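Local coordinates for nitrogenase molybdenum-iron protein alpha chain (Clostridium pasteurianum, PDB 4WES) that forms, together with the beta chain, the molybdenum-iron component of nitrogenase, which reduces dinitrogen to ammonium at an iron-sulfur-molybdenum cluster with bound homocitrate, at residues A222-M225 with D226-L229; M444-H447 with D448-V452; A370-D373 with D374-R378. All coordinates share one frame; numbering follows the deposited sequence.

Contact 1: A222-M225 with D226-L229; sequences AWEM and DRVL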
loop_
_atom_site.group_PDB
_atom_site.type_symbol
_atom_site.label_atom_id
_atom_site.label_comp_id
_atom_site.label_asym_id
_atom_site.label_seq_id
_atom_site.Cartn_x
_atom_site.Cartn_y
_atom_site.Cartn_z
ATOM N N ALA A 222 -30.512 -12.126 6.437
ATOM C CA ALA A 222 -31.744 -12.667 5.869
ATOM C C ALA A 222 -31.447 -13.867 4.983
ATOM O O ALA A 222 -32.182 -14.868 4.982
ATOM C CB ALA A 222 -32.489 -11.628 5.076
ATOM N N TRP A 223 -30.356 -13.800 4.209
ATOM C CA TRP A 223 -29.990 -14.936 3.382
ATOM C C TRP A 223 -29.704 -16.170 4.224
ATOM O O TRP A 223 -30.003 -17.301 3.814
ATOM C CB TRP A 223 -28.812 -14.594 2.479
ATOM C CG TRP A 223 -29.131 -13.551 1.464
ATOM C CD1 TRP A 223 -30.333 -13.378 0.805
ATOM C CD2 TRP A 223 -28.257 -12.544 0.954
ATOM N NE1 TRP A 223 -30.240 -12.350 -0.095
ATOM C CE2 TRP A 223 -28.984 -11.817 -0.027
ATOM C CE3 TRP A 223 -26.921 -12.194 1.196
ATOM C CZ2 TRP A 223 -28.450 -10.757 -0.697
ATOM C CZ3 TRP A 223 -26.385 -11.113 0.515
ATOM C CH2 TRP A 223 -27.152 -10.424 -0.438
ATOM N N GLU A 224 -29.135 -15.976 5.409
ATOM C CA GLU A 224 -28.853 -17.110 6.285
ATOM C C GLU A 224 -30.140 -17.700 6.871
ATOM O O GLU A 224 -30.257 -18.931 6.942
ATOM C CB GLU A 224 -27.838 -16.685 7.364
ATOM C CG GLU A 224 -27.607 -17.734 8.438
ATOM C CD GLU A 224 -27.088 -19.094 8.004
ATOM O OE1 GLU A 224 -27.129 -20.002 8.858
ATOM O OE2 GLU A 224 -26.633 -19.229 6.834
ATOM N N MET A 225 -31.077 -16.870 7.313
ATOM C CA MET A 225 -32.406 -17.319 7.741
ATOM C C MET A 225 -33.051 -18.131 6.635
ATOM O O MET A 225 -33.624 -19.213 6.842
ATOM C CB MET A 225 -33.319 -16.108 8.037
ATOM C CG MET A 225 -32.896 -15.269 9.237
ATOM S SD MET A 225 -33.980 -13.840 9.501
ATOM C CE MET A 225 -32.898 -12.816 10.478
ATOM N N ASP A 226 -33.047 -17.522 5.439
ATOM C CA ASP A 226 -33.744 -18.136 4.305
ATOM C C ASP A 226 -33.156 -19.478 3.981
ATOM O O ASP A 226 -33.871 -20.417 3.598
ATOM C CB ASP A 226 -33.699 -17.233 3.060
ATOM C CG ASP A 226 -34.489 -15.959 3.236
ATOM O OD1 ASP A 226 -35.167 -15.788 4.275
ATOM O OD2 ASP A 226 -34.426 -15.139 2.296
ATOM N N ARG A 227 -31.838 -19.632 4.070
ATOM C CA ARG A 227 -31.188 -20.911 3.769
ATOM C C ARG A 227 -31.813 -22.028 4.596
ATOM O O ARG A 227 -32.139 -23.113 4.068
ATOM C CB ARG A 227 -29.691 -20.787 4.095
ATOM C CG ARG A 227 -28.886 -22.035 3.786
ATOM C CD ARG A 227 -27.439 -21.899 4.188
ATOM N NE ARG A 227 -27.255 -21.807 5.623
ATOM C CZ ARG A 227 -27.311 -22.830 6.476
ATOM N NH1 ARG A 227 -27.500 -24.067 6.022
ATOM N NH2 ARG A 227 -27.216 -22.632 7.779
ATOM N N VAL A 228 -31.967 -21.773 5.889
ATOM C CA VAL A 228 -32.515 -22.784 6.797
ATOM C C VAL A 228 -34.004 -22.992 6.583
ATOM O O VAL A 228 -34.486 -24.126 6.560
ATOM C CB VAL A 228 -32.185 -22.455 8.278
ATOM C CG1 VAL A 228 -32.843 -23.391 9.232
ATOM C CG2 VAL A 228 -30.691 -22.561 8.437
ATOM N N LEU A 229 -34.754 -21.911 6.400
ATOM C CA LEU A 229 -36.199 -22.030 6.189
ATOM C C LEU A 229 -36.486 -22.814 4.919
ATOM O O LEU A 229 -37.395 -23.672 4.896
ATOM C CB LEU A 229 -36.833 -20.635 6.120
ATOM C CG LEU A 229 -36.824 -19.861 7.432
ATOM C CD1 LEU A 229 -37.264 -18.417 7.222
ATOM C CD2 LEU A 229 -37.664 -20.553 8.475
#

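Contact 2: M444-H447 with D448-V452; sequences MNHH and DMEVV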
loop_
_atom_site.group_PDB
_atom_site.type_symbol
_atom_site.label_atom_id
_atom_site.label_comp_id
_atom_site.label_asym_id
_atom_site.label_seq_id
_atom_site.Cartn_x
_atom_site.Cartn_y
_atom_site.Cartn_z
ATOM N N MET A 444 -30.062 5.948 26.831
ATOM C CA MET A 444 -28.793 6.063 27.569
ATOM C C MET A 444 -27.892 7.074 26.925
ATOM O O MET A 444 -27.614 6.995 25.715
ATOM C CB MET A 444 -28.085 4.703 27.562
ATOM C CG MET A 444 -26.838 4.707 28.422
ATOM S SD MET A 444 -25.816 3.218 28.236
ATOM C CE MET A 444 -25.174 3.447 26.611
ATOM N N ASN A 445 -27.400 8.012 27.731
ATOM C CA ASN A 445 -26.503 9.051 27.233
ATOM C C ASN A 445 -25.075 8.804 27.684
ATOM O O ASN A 445 -24.792 7.868 28.414
ATOM C CB ASN A 445 -27.037 10.424 27.614
ATOM C CG ASN A 445 -27.135 10.602 29.099
ATOM O OD1 ASN A 445 -26.161 10.385 29.837
ATOM N ND2 ASN A 445 -28.306 11.024 29.578
ATOM N N HIS A 446 -24.171 9.672 27.254
ATOM C CA HIS A 446 -22.756 9.496 27.558
ATOM C C HIS A 446 -22.502 9.473 29.057
ATOM O O HIS A 446 -21.770 8.630 29.544
ATOM C CB HIS A 446 -21.942 10.609 26.879
ATOM C CG HIS A 446 -20.500 10.543 27.195
ATOM N ND1 HIS A 446 -19.691 9.508 26.782
ATOM C CD2 HIS A 446 -19.729 11.347 27.963
ATOM C CE1 HIS A 446 -18.488 9.684 27.286
ATOM N NE2 HIS A 446 -18.479 10.805 27.966
ATOM N N HIS A 447 -23.106 10.417 29.783
ATOM C CA HIS A 447 -22.978 10.432 31.228
ATOM C C HIS A 447 -23.391 9.107 31.845
ATOM O O HIS A 447 -22.668 8.534 32.682
ATOM C CB HIS A 447 -23.844 11.571 31.825
ATOM C CG HIS A 447 -24.063 11.423 33.284
ATOM N ND1 HIS A 447 -23.102 11.772 34.217
ATOM C CD2 HIS A 447 -25.083 10.858 33.982
ATOM C CE1 HIS A 447 -23.528 11.434 35.415
ATOM N NE2 HIS A 447 -24.728 10.889 35.312
ATOM N N ASP A 448 -24.569 8.612 31.466
ATOM C CA ASP A 448 -25.078 7.390 32.044
ATOM C C ASP A 448 -24.097 6.237 31.766
ATOM O O ASP A 448 -23.798 5.409 32.634
ATOM C CB ASP A 448 -26.417 7.012 31.405
ATOM C CG ASP A 448 -27.513 8.014 31.560
ATOM O OD1 ASP A 448 -27.501 8.800 32.542
ATOM O OD2 ASP A 448 -28.381 7.984 30.647
ATOM N N MET A 449 -23.634 6.179 30.526
ATOM C CA MET A 449 -22.758 5.087 30.117
ATOM C C MET A 449 -21.449 5.082 30.938
ATOM O O MET A 449 -20.957 4.014 31.339
ATOM C CB MET A 449 -22.466 5.182 28.626
ATOM C CG MET A 449 -21.725 3.965 28.122
ATOM S SD MET A 449 -21.243 4.059 26.383
ATOM C CE MET A 449 -19.884 5.218 26.499
ATOM N N GLU A 450 -20.897 6.273 31.160
ATOM C CA GLU A 450 -19.660 6.342 31.914
ATOM C C GLU A 450 -19.827 5.877 33.353
ATOM O O GLU A 450 -18.961 5.226 33.884
ATOM C CB GLU A 450 -19.097 7.733 31.868
ATOM C CG GLU A 450 -18.427 8.049 30.510
ATOM C CD GLU A 450 -17.314 9.059 30.681
ATOM O OE1 GLU A 450 -16.131 8.703 30.365
ATOM O OE2 GLU A 450 -17.636 10.188 31.181
ATOM N N VAL A 451 -20.965 6.191 33.973
ATOM C CA VAL A 451 -21.229 5.711 35.329
ATOM C C VAL A 451 -21.321 4.179 35.337
ATOM O O VAL A 451 -20.726 3.512 36.182
ATOM C CB VAL A 451 -22.477 6.351 35.956
ATOM C CG1 VAL A 451 -22.744 5.760 37.309
ATOM C CG2 VAL A 451 -22.295 7.855 36.076
ATOM N N VAL A 452 -22.067 3.608 34.380
ATOM C CA VAL A 452 -22.186 2.154 34.248
ATOM C C VAL A 452 -20.805 1.506 34.109
ATOM O O VAL A 452 -20.497 0.521 34.805
ATOM C CB VAL A 452 -23.063 1.782 33.065
ATOM C CG1 VAL A 452 -22.921 0.304 32.721
ATOM C CG2 VAL A 452 -24.519 2.161 33.346
#

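Contact 3: A370-D373 with D374-R378; sequences AHRD and DYEGR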
loop_
_atom_site.group_PDB
_atom_site.type_symbol
_atom_site.label_atom_id
_atom_site.label_comp_id
_atom_site.label_asym_id
_atom_site.label_seq_id
_atom_site.Cartn_x
_atom_site.Cartn_y
_atom_site.Cartn_z
ATOM N N ALA A 370 -36.990 2.522 21.526
ATOM C CA ALA A 370 -38.083 1.581 21.682
ATOM C C ALA A 370 -39.185 2.202 22.537
ATOM O O ALA A 370 -38.984 3.176 23.257
ATOM C CB ALA A 370 -37.588 0.297 22.327
ATOM N N HIS A 371 -40.356 1.580 22.487
ATOM C CA HIS A 371 -41.499 2.045 23.222
ATOM C C HIS A 371 -41.701 1.151 24.457
ATOM O O HIS A 371 -41.057 0.106 24.590
ATOM C CB HIS A 371 -42.768 2.064 22.354
ATOM C CG HIS A 371 -42.664 2.911 21.124
ATOM N ND1 HIS A 371 -43.763 3.150 20.331
ATOM C CD2 HIS A 371 -41.619 3.490 20.484
ATOM C CE1 HIS A 371 -43.401 3.863 19.281
ATOM N NE2 HIS A 371 -42.106 4.085 19.341
ATOM N N ARG A 372 -42.649 1.523 25.328
ATOM C CA ARG A 372 -42.864 0.731 26.538
ATOM C C ARG A 372 -43.174 -0.722 26.207
ATOM O O ARG A 372 -42.772 -1.614 26.961
ATOM C CB ARG A 372 -43.977 1.331 27.392
ATOM C CG ARG A 372 -43.538 2.544 28.208
ATOM C CD ARG A 372 -44.652 3.029 29.114
ATOM N NE ARG A 372 -45.051 1.986 30.047
ATOM C CZ ARG A 372 -46.296 1.719 30.371
ATOM N NH1 ARG A 372 -47.287 2.514 30.000
ATOM N NH2 ARG A 372 -46.540 0.658 31.109
ATOM N N ASP A 373 -43.891 -0.988 25.107
ATOM C CA ASP A 373 -44.216 -2.364 24.751
ATOM C C ASP A 373 -42.979 -3.215 24.452
ATOM O O ASP A 373 -42.996 -4.456 24.659
ATOM C CB ASP A 373 -45.261 -2.470 23.620
ATOM C CG ASP A 373 -45.070 -1.471 22.478
ATOM O OD1 ASP A 373 -44.849 -0.274 22.711
ATOM O OD2 ASP A 373 -45.258 -1.923 21.332
ATOM N N ASP A 374 -41.936 -2.621 23.874
ATOM C CA ASP A 374 -40.705 -3.379 23.630
ATOM C C ASP A 374 -39.992 -3.738 24.933
ATOM O O ASP A 374 -39.326 -4.771 25.011
ATOM C CB ASP A 374 -39.771 -2.601 22.725
ATOM C CG ASP A 374 -40.442 -2.247 21.409
ATOM O OD1 ASP A 374 -40.653 -3.160 20.588
ATOM O OD2 ASP A 374 -40.786 -1.062 21.261
ATOM N N TYR A 375 -40.051 -2.844 25.924
ATOM C CA TYR A 375 -39.458 -3.107 27.240
ATOM C C TYR A 375 -40.303 -4.058 28.072
ATOM O O TYR A 375 -39.772 -5.003 28.668
ATOM C CB TYR A 375 -39.269 -1.804 27.994
ATOM C CG TYR A 375 -38.180 -0.873 27.504
ATOM C CD1 TYR A 375 -36.851 -1.091 27.837
ATOM C CD2 TYR A 375 -38.469 0.235 26.712
ATOM C CE1 TYR A 375 -35.833 -0.218 27.449
ATOM C CE2 TYR A 375 -37.480 1.122 26.324
ATOM C CZ TYR A 375 -36.152 0.901 26.696
ATOM O OH TYR A 375 -35.150 1.736 26.326
ATOM N N GLU A 376 -41.603 -3.789 28.163
ATOM C CA GLU A 376 -42.516 -4.382 29.139
ATOM C C GLU A 376 -43.438 -5.439 28.564
ATOM O O GLU A 376 -44.128 -6.141 29.319
ATOM C CB GLU A 376 -43.365 -3.288 29.774
ATOM C CG GLU A 376 -42.587 -2.187 30.495
ATOM C CD GLU A 376 -43.445 -1.062 31.000
ATOM O OE1 GLU A 376 -44.530 -1.370 31.577
ATOM O OE2 GLU A 376 -43.067 0.124 30.829
ATOM N N GLY A 377 -43.501 -5.519 27.243
ATOM C CA GLY A 377 -44.411 -6.377 26.533
ATOM C C GLY A 377 -45.646 -5.703 25.994
ATOM O O GLY A 377 -46.067 -4.648 26.489
ATOM N N ARG A 378 -46.221 -6.272 24.951
ATOM C CA ARG A 378 -47.385 -5.688 24.307
ATOM C C ARG A 378 -48.631 -5.595 25.178
ATOM O O ARG A 378 -49.559 -4.819 24.887
ATOM C CB ARG A 378 -47.721 -6.439 23.013
ATOM C CG ARG A 378 -46.752 -6.159 21.887
ATOM C CD ARG A 378 -47.080 -6.965 20.640
ATOM N NE ARG A 378 -48.393 -6.636 20.100
ATOM C CZ ARG A 378 -48.653 -5.655 19.238
ATOM N NH1 ARG A 378 -49.905 -5.458 18.842
ATOM N NH2 ARG A 378 -47.697 -4.909 18.720
#

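Contact 1: A222-M225 with D226-L229
E224 and R227 form a salt bridge one helical turn apart. R227 offers two nitrogens side-on. NH2 donates to E224 OE1 at 2.8 Å, and NE donates to E224 OE2 at 2.9 Å. Both bonds are nearly straight, the second at 176° on the hydrogen. The carboxylate sits at the edge of the guanidinium and almost in its plane, and each oxygen is met on its syn side, though from out of the carboxylate plane. The two flat groups are turned 31° apart. In E224, CG stands anti to the backbone N (chi1 173°) and the chain then bends at chi2, which lays it beside the R227 chain. V228 CG2 lies over one face of the guanidinium, toward its rim. The pair is tied further: R227 NH1 bridges to E319, and E224 OE1 accepts from R494 N.

Backbone bonds run from residue i+4 to i, as D226 N to A222 O at 2.8 Å and L229 N to M225 O at 3.0 Å. They belong to helix 221-232, the crossover helix of a beta-alpha-beta unit between parallel strands 209-215 and 235-239.

L229 CG lies against the carbonyl oxygen of M225 at 3.3 Å. V228 and L229 pack on L296 of helix 289-303, and L229 also touches I210. W223 NE1 donates to D243.

Contact 2: M444-H447 with D448-V452
N445 and D448 cross at about a right angle and bond reciprocally. N445 OD1 accepts from D448 N at 2.9 Å. In return D448 OD2 accepts from N445 N at 3.1 Å, along a nearly straight N-H (174°) that comes in from above the carboxylate plane. N445 places CG between its backbone N and carbonyl carbon (chi1 61°), and this brings OD1 over the first turn. Together the two bonds make a capping box, with N445 as N-cap of helix 446-456. The box has further partners: R21 forms a salt bridge with D448 OD2, and Y13 OH bonds to N445 ND2.

H446 and E450 are one turn apart. The E450 chain passes over one face of the imidazole, with CG 4.0 Å from the ring centroid in a CH-pi contact. The carboxylate plane is turned 26° from the ring.

H447 and V451 run side by side, pointing the same way. V451 CG2 makes an off-centre CH-pi contact with the H447 ring, closest to CE1 at 3.8 Å. I9 O accepts from H447 NE2, and Y95 of the beta chain bonds to H447 N.

M444 and M449 cross obliquely. M444 CE touches M449 CB at 3.8 Å. The M444 and D448 side chains slide past each other in opposite directions, with M444 CG against D448 CB. Both methionines also pack on F461 of strand 460-462.

Contact 3: A370-D373 with D374-R378
This is a local contact within and around the short helix 372-376, which follows strand 361-367 of the mixed sheet and has H371 at its N-cap. A370, just before the N-cap, has its side chain about 7 Å from the bound iron-sulfur-molybdenum cluster. The start of the helix is closed by D374, whose OD2 accepts from H371 N at 2.9 Å through its anti lone pair. A370 CB packs against the same D374 side chain, 3.6 Å from its CB. The carboxylate has outside partners too: OD2 forms a salt bridge with R264 NH1, and OD1 bonds to H263 ND1.

Y375 brings the edge of its ring to the start of the helix. A370 O lies near the ring plane, and A370 CB is 4.1 Å from Y375 CE2. Y375 OH is hydrogen-bonded to D442 OD1.

At the far end D373 O takes a weak bond from G377 N. G377 has positive phi (100°) and ends the helical run. D373 CA also makes a CA-H...O contact with G377 O.

R372 and E376 form a side-on salt bridge one turn apart. The R372 chain bends at chi3 (60°), which swings NE and NH2 round to the carboxylate. E376 lies at the edge of the guanidinium, yet the two planes are 40° apart. R372 NH2 donates to E376 OE1 at 2.9 Å. R372 NE donates to E376 OE2 at 2.8 Å and meets it from above the carboxylate plane.

The three contacts involve three different helices and do not touch. Contact 3 is nearest the iron-sulfur-molybdenum cluster, with the A370 side chain about 7 Å from it. The side chain of D374 is also about 7 Å from that of C262, a ligand of the cluster. In contact 1 the M225 side chain, in the conformer given, is about 9 Å from the cluster. In contact 2 the M444 side chain is about 11 Å from the bound 3-hydroxy-3-carboxy-adipic acid (homocitrate). It is about 13 Å from the cluster. Contacts 1 and 2 lie on opposite sides of the chain's centre, their own centres 37 Å apart. Contacts 2 and 3 come within about 7 Å between nearest atoms.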